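Local coordinates for motility protein B (Helicobacter pylori, PDB 3CYP) that probably forms, together with MotA, the stator of the flagellar motor and fastens the torque-generating machinery to the cell wall through this periplasmic OmpA-like domain, at residues 8-13 / 46-51; 34-39 / 114-119; 92-97 / 104-109. All coordinates share one frame; numbering follows the deposited sequence. Where two conformers were deposited one is given.

Interaction 1 (8-13 / 46-51); sequences ENATSD and DDTPLV
Ala10 faces Asp46 with their CA atoms 6.5 Å apart, where two irregular loops, residues 8-13 and 46-51, pass each other without a backbone hydrogen bond between them. Each loop is folded by an Asx turn: Asn9 OD1 takes the backbone N-H of Thr11, in the carbonyl plane and on a lone pair, and Asp46 OD1 takes that of Thr48. Both loops belong to the OmpA-like C-terminal domain of MotB, which is predicted to lie in the periplasm; loop 8-13 leads from strand 5-6 to helix 17-30, whereas loop 46-51 connects strand 38-44 with helix 58-75. The Ala10 methyl points at the second loop. Its CB sits 3.2 Å from Asp46 OD2 and equally near Thr48 OG1. Asp46 OD1 is gripped twice by Thr48, whose backbone N and hydroxyl arrive from the same face of the carboxylate, the N from well above the plane and OG1 on the syn side. In Thr48, chi1 of 73° puts OG1 between the backbone N and the carbonyl carbon, and OG1 donates to Asp46 OD1 at 3.0 Å. The other carboxylate oxygen, OD2, is bound by Asn107, so both oxygens of this buried acid are engaged. Farther along, Thr11 and Leu50 run antiparallel, Thr11 CG2 lying 4.1 Å from Leu50 CD2 and 3.8 Å from Val51 O. A water links the loops, donating to Ala10 O and to Asp46 OD1, 2.7 Å from each.

Interaction 2 (34-39 / 114-119); sequences PKRVHI and STDAND
Arg36 and Asp116 cross at about a right angle, the guanidinium meeting the carboxylate end-on with NH1 and NH2 both directed at the single oxygen OD2. Here strand 38-44 begins and strand 108-114 ends, as antiparallel neighbours in the sheet of the OmpA-like domain; a type I turn from Pro34 to Val37 leads into the first, and helix 117-131 follows the second. Asp116 OD2 lies in the guanidinium plane, 2.7 Å from Arg36 NH2, although the two flat groups are turned 53° apart and both nitrogens approach from the same face of the carboxylate. Asp119 likewise lies crosswise to Arg36, adding a longer salt bridge from NH1 to its OD2 (3.3 Å), and a water accepts from NH1 and donates to the same OD2. Pro34 and Asp119 overlap while pointing opposite ways: the proline CB and CG lie against the carboxylate, with CB 3.5 Å from OD2. Val37 runs beside Thr115, pointing the same way, and its CG2 touches Asp119 CB and Thr115 OG1; Ile123 of the helix packs on both Val37 and Thr115. The backbones are joined by His38 and Ser114, a hydrogen-bonded pair with His38 N to Ser114 O at 3.1 Å and Ser114 N to His38 O at 2.7 Å, and Val37 CA adds a CA-H...O contact to Ser114 O. Asp116 is also the N-cap of the helix: its OD1 receives Asp119 N at 2.8 Å, with an N-H...O angle of 179°.

Interaction 3 (92-97 / 104-109); sequences NPIAPN and MKNNRV
Asn106 turns its side-chain amide onto the backbone of Ile94 and Ala95, and Arg108 reaches the carbonyl of Asn92, so two polar side chains hold the loop 92-97 of the OmpA-like domain against segment 104-109. In Asn106, chi1 of -68° sets CG anti to the carbonyl carbon and beside the backbone N, and chi2 (-34°) turns the amide. Its OD1 accepts the N-H of Ala95 at 3.0 Å, in the carbonyl plane and on a lone pair, and also takes a weak bond from Ile94 N. Its ND2 donates to Ala95 O at 3.0 Å; the acceptor lies in the amide plane, whereas the donor stands above the plane of the Ala95 carbonyl. The buried amide thus pairs with both the N-H and the C=O of Ala95, while Pro93 CB packs near OD1 at 3.4 Å. Arg108 is bent at chi2 (-87°); its NH2 crosses to Asn92 O at 2.8 Å, close to the guanidinium plane, while NH1 binds Asn106 O of its own segment. Ile94 runs counter to Arg108. Its CG2 lies over one guanidinium face, 3.4 Å from NH2, while CD1 approaches Arg108 NE and comes 3.4 Å from Lys105 O. Beyond the loop, Arg108 forms a salt bridge through NE with Glu110 and a cation-pi contact with Phe44 of strand 38-44. The contact holds the loop after strand 83-87 against the junction between helix 100-105 and strand 108-114, with strands 5-6 and 38-44 flanking the latter in the sheet.

Interactions 1 and 3 adjoin on one side of the chain's centre, their own centres 11 Å apart. Asn107 ties them together: its ND2 lies 2.8 Å from Asp46 OD2 in a hydrogen bond, and its OD1 binds Arg65, whose NE also donates to Ser12 O. Asn97 packs against Asp47, its CB 3.4 Å from Asp47 OD1, further joining the loops. Interaction 2 lies on the opposite side of the centre, with nearest atoms about 17 Å from interaction 1 and about 9 Å from interaction 3. Strands 38-44 and 108-114 bridge this gap: interaction 2 pairs them at one end, and interaction 3 lies where 108-114 begins.

Interaction 1 (8-13 / 46-51)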
loop_
_atom_site.group_PDB
_atom_site.type_symbol
_atom_site.label_atom_id
_atom_site.label_comp_id
_atom_site.label_asym_id
_atom_site.label_seq_id
_atom_site.Cartn_x
_atom_site.Cartn_y
_atom_site.Cartn_z
ATOM N N GLU B 8 17.123 -6.297 10.542
ATOM C CA GLU B 8 18.471 -6.702 10.998
ATOM C C GLU B 8 19.230 -5.606 11.752
ATOM O O GLU B 8 20.005 -5.912 12.682
ATOM C CB GLU B 8 19.277 -7.206 9.800
ATOM C CG GLU B 8 18.710 -8.525 9.214
ATOM C CD GLU B 8 19.057 -8.774 7.739
ATOM O OE1 GLU B 8 18.207 -9.361 7.016
ATOM O OE2 GLU B 8 20.176 -8.403 7.293
ATOM N N ASN B 9 19.021 -4.347 11.365
ATOM C CA ASN B 9 19.684 -3.188 11.984
ATOM C C ASN B 9 18.956 -1.864 11.700
ATOM O O ASN B 9 17.903 -1.849 11.077
ATOM C CB ASN B 9 21.145 -3.110 11.545
ATOM C CG ASN B 9 21.311 -3.065 10.057
ATOM O OD1 ASN B 9 20.720 -2.220 9.379
ATOM N ND2 ASN B 9 22.132 -3.966 9.523
ATOM N N ALA B 10 19.515 -0.750 12.164
ATOM C CA ALA B 10 18.847 0.539 12.070
ATOM C C ALA B 10 18.466 0.957 10.646
ATOM O O ALA B 10 17.535 1.736 10.483
ATOM C CB ALA B 10 19.713 1.641 12.715
ATOM N N THR B 11 19.185 0.494 9.632
ATOM C CA THR B 11 18.964 1.011 8.280
ATOM C C THR B 11 18.488 -0.025 7.239
ATOM O O THR B 11 18.145 0.360 6.115
ATOM C CB THR B 11 20.207 1.737 7.780
ATOM O OG1 THR B 11 21.293 0.813 7.735
ATOM C CG2 THR B 11 20.541 2.878 8.720
ATOM N N SER B 12 18.382 -1.303 7.635
ATOM C CA SER B 12 18.084 -2.386 6.715
ATOM C C SER B 12 16.588 -2.463 6.460
ATOM O O SER B 12 15.799 -2.318 7.404
ATOM C CB SER B 12 18.532 -3.736 7.289
ATOM O OG SER B 12 18.319 -4.765 6.345
ATOM N N ASP B 13 16.227 -2.669 5.205
ATOM C CA ASP B 13 14.856 -3.090 4.837
ATOM C C ASP B 13 14.828 -4.486 4.213
ATOM O O ASP B 13 13.829 -4.898 3.611
ATOM C CB ASP B 13 14.182 -2.061 3.926
ATOM C CG ASP B 13 14.894 -1.868 2.608
ATOM O OD1 ASP B 13 15.977 -2.460 2.364
ATOM O OD2 ASP B 13 14.356 -1.094 1.800
ATOM N N ASP B 46 14.029 2.827 14.804
ATOM C CA ASP B 46 14.614 3.504 15.949
ATOM C C ASP B 46 14.850 4.975 15.591
ATOM O O ASP B 46 14.444 5.450 14.512
ATOM C CB ASP B 46 15.910 2.795 16.390
ATOM C CG ASP B 46 16.999 2.787 15.333
ATOM O OD1 ASP B 46 17.118 3.752 14.567
ATOM O OD2 ASP B 46 17.784 1.819 15.301
ATOM N N ASP B 47 15.551 5.691 16.470
ATOM C CA ASP B 47 15.733 7.111 16.277
ATOM C C ASP B 47 17.196 7.408 16.019
ATOM O O ASP B 47 17.648 8.533 16.250
ATOM C CB ASP B 47 15.216 7.874 17.502
ATOM C CG ASP B 47 16.076 7.673 18.734
ATOM O OD1 ASP B 47 17.014 6.836 18.686
ATOM O OD2 ASP B 47 15.798 8.356 19.755
ATOM N N THR B 48 17.930 6.415 15.526
ATOM C CA THR B 48 19.348 6.620 15.241
ATOM C C THR B 48 19.484 7.494 14.000
ATOM O O THR B 48 18.743 7.338 13.019
ATOM C CB THR B 48 20.146 5.305 15.057
ATOM O OG1 THR B 48 19.823 4.694 13.808
ATOM C CG2 THR B 48 19.885 4.335 16.170
ATOM N N PRO B 49 20.420 8.460 14.032
ATOM C CA PRO B 49 20.513 9.263 12.827
ATOM C C PRO B 49 20.951 8.401 11.649
ATOM O O PRO B 49 21.795 7.523 11.806
ATOM C CB PRO B 49 21.572 10.326 13.188
ATOM C CG PRO B 49 21.619 10.323 14.679
ATOM C CD PRO B 49 21.382 8.893 15.059
ATOM N N LEU B 50 20.361 8.648 10.482
ATOM C CA LEU B 50 20.582 7.813 9.314
ATOM C C LEU B 50 21.967 8.066 8.738
ATOM O O LEU B 50 22.336 9.217 8.459
ATOM C CB LEU B 50 19.506 8.065 8.251
ATOM C CG LEU B 50 18.085 7.588 8.597
ATOM C CD1 LEU B 50 17.049 8.179 7.625
ATOM C CD2 LEU B 50 18.003 6.078 8.629
ATOM N N VAL B 51 22.716 6.979 8.564
ATOM C CA VAL B 51 24.037 7.025 7.956
ATOM C C VAL B 51 24.160 5.835 7.000
ATOM O O VAL B 51 23.488 4.812 7.185
ATOM C CB VAL B 51 25.136 6.975 9.041
ATOM C CG1 VAL B 51 25.025 5.680 9.850
ATOM C CG2 VAL B 51 26.522 7.117 8.420
HETATM O O HOH W 1 16.718 3.905 11.950
#

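Interaction 2 (34-39 / 114-119)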
loop_
_atom_site.group_PDB
_atom_site.type_symbol
_atom_site.label_atom_id
_atom_site.label_comp_id
_atom_site.label_asym_id
_atom_site.label_seq_id
_atom_site.Cartn_x
_atom_site.Cartn_y
_atom_site.Cartn_z
ATOM N N PRO B 34 -12.298 -13.832 8.386
ATOM C CA PRO B 34 -13.475 -13.258 7.760
ATOM C C PRO B 34 -13.096 -12.179 6.778
ATOM O O PRO B 34 -12.181 -11.381 7.061
ATOM C CB PRO B 34 -14.250 -12.695 8.960
ATOM C CG PRO B 34 -13.859 -13.496 10.086
ATOM C CD PRO B 34 -12.374 -13.759 9.851
ATOM N N LYS B 35 -13.805 -12.116 5.653
ATOM C CA LYS B 35 -13.553 -11.147 4.611
ATOM C C LYS B 35 -13.631 -9.706 5.083
ATOM O O LYS B 35 -12.963 -8.850 4.512
ATOM C CB LYS B 35 -14.553 -11.314 3.467
ATOM C CG LYS B 35 -14.393 -12.581 2.689
ATOM C CD LYS B 35 -15.461 -12.696 1.585
ATOM C CE LYS B 35 -16.913 -12.640 2.098
ATOM N NZ LYS B 35 -17.386 -13.921 2.677
ATOM N N ARG B 36 -14.414 -9.447 6.132
ATOM C CA ARG B 36 -14.565 -8.078 6.609
ATOM C C ARG B 36 -13.387 -7.613 7.459
ATOM O O ARG B 36 -13.335 -6.434 7.833
ATOM C CB ARG B 36 -15.902 -7.886 7.351
ATOM C CG ARG B 36 -17.059 -7.792 6.406
ATOM C CD ARG B 36 -18.423 -7.858 7.115
ATOM N NE ARG B 36 -18.619 -6.814 8.113
ATOM C CZ ARG B 36 -18.644 -7.007 9.427
ATOM N NH1 ARG B 36 -18.414 -8.217 9.952
ATOM N NH2 ARG B 36 -18.879 -5.979 10.230
ATOM N N VAL B 37 -12.477 -8.526 7.788
ATOM C CA VAL B 37 -11.313 -8.182 8.591
ATOM C C VAL B 37 -10.232 -7.704 7.590
ATOM O O VAL B 37 -9.889 -8.392 6.604
ATOM C CB VAL B 37 -10.765 -9.396 9.433
ATOM C CG1 VAL B 37 -9.415 -9.021 10.108
ATOM C CG2 VAL B 37 -11.823 -9.902 10.455
ATOM N N HIS B 38 -9.677 -6.531 7.852
ATOM C CA HIS B 38 -8.569 -6.017 7.067
ATOM C C HIS B 38 -7.308 -5.937 7.929
ATOM O O HIS B 38 -7.351 -6.059 9.166
ATOM C CB HIS B 38 -8.923 -4.669 6.464
ATOM C CG HIS B 38 -9.920 -4.743 5.345
ATOM N ND1 HIS B 38 -9.872 -3.888 4.266
ATOM C CD2 HIS B 38 -10.997 -5.538 5.153
ATOM C CE1 HIS B 38 -10.845 -4.207 3.418
ATOM N NE2 HIS B 38 -11.555 -5.187 3.941
ATOM N N ILE B 39 -6.184 -5.819 7.235
ATOM C CA ILE B 39 -4.850 -5.882 7.825
ATOM C C ILE B 39 -4.077 -4.629 7.423
ATOM O O ILE B 39 -4.021 -4.300 6.237
ATOM C CB ILE B 39 -4.117 -7.106 7.244
ATOM C CG1 ILE B 39 -4.885 -8.387 7.622
ATOM C CG2 ILE B 39 -2.606 -7.103 7.642
ATOM C CD1 ILE B 39 -4.793 -8.730 9.005
ATOM N N SER B 114 -8.027 -5.046 11.608
ATOM C CA SER B 114 -9.204 -4.186 11.706
ATOM C C SER B 114 -10.423 -5.127 11.680
ATOM O O SER B 114 -10.700 -5.765 10.668
ATOM C CB SER B 114 -9.250 -3.206 10.537
ATOM O OG SER B 114 -10.496 -2.545 10.471
ATOM N N THR B 115 -11.138 -5.162 12.791
ATOM C CA THR B 115 -12.168 -6.151 12.971
ATOM C C THR B 115 -13.342 -5.634 13.815
ATOM O O THR B 115 -13.147 -4.824 14.717
ATOM C CB THR B 115 -11.590 -7.400 13.682
ATOM O OG1 THR B 115 -12.615 -8.386 13.808
ATOM C CG2 THR B 115 -10.997 -7.041 15.058
ATOM N N ASP B 116 -14.519 -6.137 13.520
ATOM C CA ASP B 116 -15.654 -5.863 14.433
ATOM C C ASP B 116 -15.573 -6.807 15.624
ATOM O O ASP B 116 -14.714 -7.698 15.666
ATOM C CB ASP B 116 -16.994 -5.847 13.692
ATOM C CG ASP B 116 -17.558 -7.229 13.370
ATOM O OD1 ASP B 116 -17.120 -8.235 13.926
ATOM O OD2 ASP B 116 -18.506 -7.297 12.553
ATOM N N ALA B 117 -16.458 -6.617 16.590
ATOM C CA ALA B 117 -16.363 -7.335 17.856
ATOM C C ALA B 117 -16.641 -8.827 17.643
ATOM O O ALA B 117 -16.078 -9.664 18.350
ATOM C CB ALA B 117 -17.364 -6.784 18.853
ATOM N N ASN B 118 -17.525 -9.158 16.726
ATOM C CA ASN B 118 -17.906 -10.571 16.530
ATOM C C ASN B 118 -16.815 -11.376 15.845
ATOM O O ASN B 118 -16.522 -12.499 16.280
ATOM C CB ASN B 118 -19.191 -10.666 15.749
ATOM C CG ASN B 118 -20.333 -10.023 16.498
ATOM O OD1 ASN B 118 -20.460 -10.242 17.703
ATOM N ND2 ASN B 118 -21.088 -9.163 15.828
ATOM N N ASP B 119 -16.229 -10.799 14.792
ATOM C CA ASP B 119 -15.113 -11.457 14.074
ATOM C C ASP B 119 -13.854 -11.578 14.938
ATOM O O ASP B 119 -13.001 -12.436 14.686
ATOM C CB ASP B 119 -14.782 -10.710 12.778
ATOM C CG ASP B 119 -15.809 -10.936 11.683
ATOM O OD1 ASP B 119 -16.632 -11.894 11.776
ATOM O OD2 ASP B 119 -15.829 -10.157 10.706
HETATM O O HOH W 2 -11.857 -3.981 8.349
HETATM O O HOH W 3 -17.585 -10.907 8.987
#

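Interaction 3 (92-97 / 104-109)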
loop_
_atom_site.group_PDB
_atom_site.type_symbol
_atom_site.label_atom_id
_atom_site.label_comp_id
_atom_site.label_asym_id
_atom_site.label_seq_id
_atom_site.Cartn_x
_atom_site.Cartn_y
_atom_site.Cartn_z
ATOM N N ASN B 92 6.284 5.934 18.151
ATOM C CA ASN B 92 5.701 4.769 18.791
ATOM C C ASN B 92 6.685 3.613 18.959
ATOM O O ASN B 92 6.368 2.480 18.660
ATOM C CB ASN B 92 4.466 4.333 18.023
ATOM C CG ASN B 92 3.414 5.410 18.022
ATOM O OD1 ASN B 92 2.723 5.587 19.008
ATOM N ND2 ASN B 92 3.356 6.198 16.953
ATOM N N PRO B 93 7.851 3.884 19.535
ATOM C CA PRO B 93 8.793 2.785 19.776
ATOM C C PRO B 93 8.240 1.740 20.742
ATOM O O PRO B 93 7.418 2.088 21.592
ATOM C CB PRO B 93 9.981 3.509 20.430
ATOM C CG PRO B 93 9.380 4.715 21.055
ATOM C CD PRO B 93 8.356 5.164 20.090
ATOM N N ILE B 94 8.678 0.483 20.617
ATOM C CA ILE B 94 8.278 -0.545 21.578
ATOM C C ILE B 94 9.210 -0.569 22.784
ATOM O O ILE B 94 8.842 -1.074 23.836
ATOM C CB ILE B 94 8.093 -1.972 20.979
ATOM C CG1 ILE B 94 9.288 -2.426 20.151
ATOM C CG2 ILE B 94 6.835 -2.019 20.175
ATOM C CD1 ILE B 94 8.953 -3.634 19.253
ATOM N N ALA B 95 10.400 -0.010 22.617
ATOM C CA ALA B 95 11.428 -0.055 23.646
ATOM C C ALA B 95 12.017 1.337 23.717
ATOM O O ALA B 95 12.028 2.041 22.720
ATOM C CB ALA B 95 12.495 -1.035 23.248
ATOM N N PRO B 96 12.571 1.722 24.875
ATOM C CA PRO B 96 13.177 3.051 24.901
ATOM C C PRO B 96 14.380 3.093 23.967
ATOM O O PRO B 96 15.050 2.076 23.788
ATOM C CB PRO B 96 13.584 3.223 26.381
ATOM C CG PRO B 96 13.720 1.830 26.905
ATOM C CD PRO B 96 12.716 0.997 26.151
ATOM N N ASN B 97 14.650 4.230 23.334
ATOM C CA ASN B 97 15.786 4.318 22.419
ATOM C C ASN B 97 17.047 4.685 23.193
ATOM O O ASN B 97 17.838 5.506 22.730
ATOM C CB ASN B 97 15.539 5.348 21.309
ATOM C CG ASN B 97 14.626 4.823 20.187
ATOM O OD1 ASN B 97 13.525 5.360 19.960
ATOM N ND2 ASN B 97 15.099 3.829 19.457
ATOM N N MET B 104 17.573 -1.420 18.488
ATOM C CA MET B 104 17.431 -2.442 17.455
ATOM C C MET B 104 16.023 -3.028 17.408
ATOM O O MET B 104 15.521 -3.323 16.316
ATOM C CB MET B 104 18.439 -3.565 17.641
ATOM C CG MET B 104 19.845 -3.125 17.304
ATOM S SD MET B 104 21.036 -4.410 17.692
ATOM C CE MET B 104 20.665 -5.494 16.292
ATOM N N LYS B 105 15.401 -3.179 18.580
ATOM C CA LYS B 105 14.031 -3.715 18.712
ATOM C C LYS B 105 12.992 -2.846 17.992
ATOM O O LYS B 105 11.926 -3.338 17.582
ATOM C CB LYS B 105 13.635 -3.804 20.192
ATOM C CG LYS B 105 14.343 -4.888 21.019
ATOM C CD LYS B 105 13.662 -6.245 20.890
ATOM C CE LYS B 105 14.244 -7.039 19.744
ATOM N NZ LYS B 105 13.304 -7.888 19.019
ATOM N N ASN B 106 13.277 -1.553 17.878
ATOM C CA ASN B 106 12.320 -0.603 17.272
ATOM C C ASN B 106 12.266 -0.656 15.755
ATOM O O ASN B 106 11.400 -0.047 15.144
ATOM C CB ASN B 106 12.597 0.833 17.760
ATOM C CG ASN B 106 12.283 1.022 19.252
ATOM O OD1 ASN B 106 11.356 0.416 19.779
ATOM N ND2 ASN B 106 13.101 1.833 19.961
ATOM N N ASN B 107 13.194 -1.366 15.132
ATOM C CA ASN B 107 13.244 -1.517 13.698
ATOM C C ASN B 107 12.419 -2.741 13.336
ATOM O O ASN B 107 12.908 -3.876 13.334
ATOM C CB ASN B 107 14.698 -1.666 13.246
ATOM C CG ASN B 107 15.476 -0.435 13.508
ATOM O OD1 ASN B 107 15.150 0.623 12.976
ATOM N ND2 ASN B 107 16.447 -0.513 14.429
ATOM N N ARG B 108 11.144 -2.508 13.038
ATOM C CA ARG B 108 10.210 -3.629 12.888
ATOM C C ARG B 108 8.979 -3.245 12.094
ATOM O O ARG B 108 8.708 -2.082 11.863
ATOM C CB ARG B 108 9.807 -4.212 14.258
ATOM C CG ARG B 108 8.608 -3.606 14.994
ATOM C CD ARG B 108 8.930 -2.456 15.828
ATOM N NE ARG B 108 7.771 -1.834 16.482
ATOM C CZ ARG B 108 7.775 -0.573 16.868
ATOM N NH1 ARG B 108 8.850 0.166 16.696
ATOM N NH2 ARG B 108 6.696 -0.018 17.377
ATOM N N VAL B 109 8.265 -4.276 11.679
ATOM C CA VAL B 109 6.943 -4.125 11.047
ATOM C C VAL B 109 5.988 -4.907 11.935
ATOM O O VAL B 109 6.317 -6.013 12.374
ATOM C CB VAL B 109 6.939 -4.612 9.611
ATOM C CG1 VAL B 109 5.486 -4.827 9.127
ATOM C CG2 VAL B 109 7.661 -3.648 8.730
#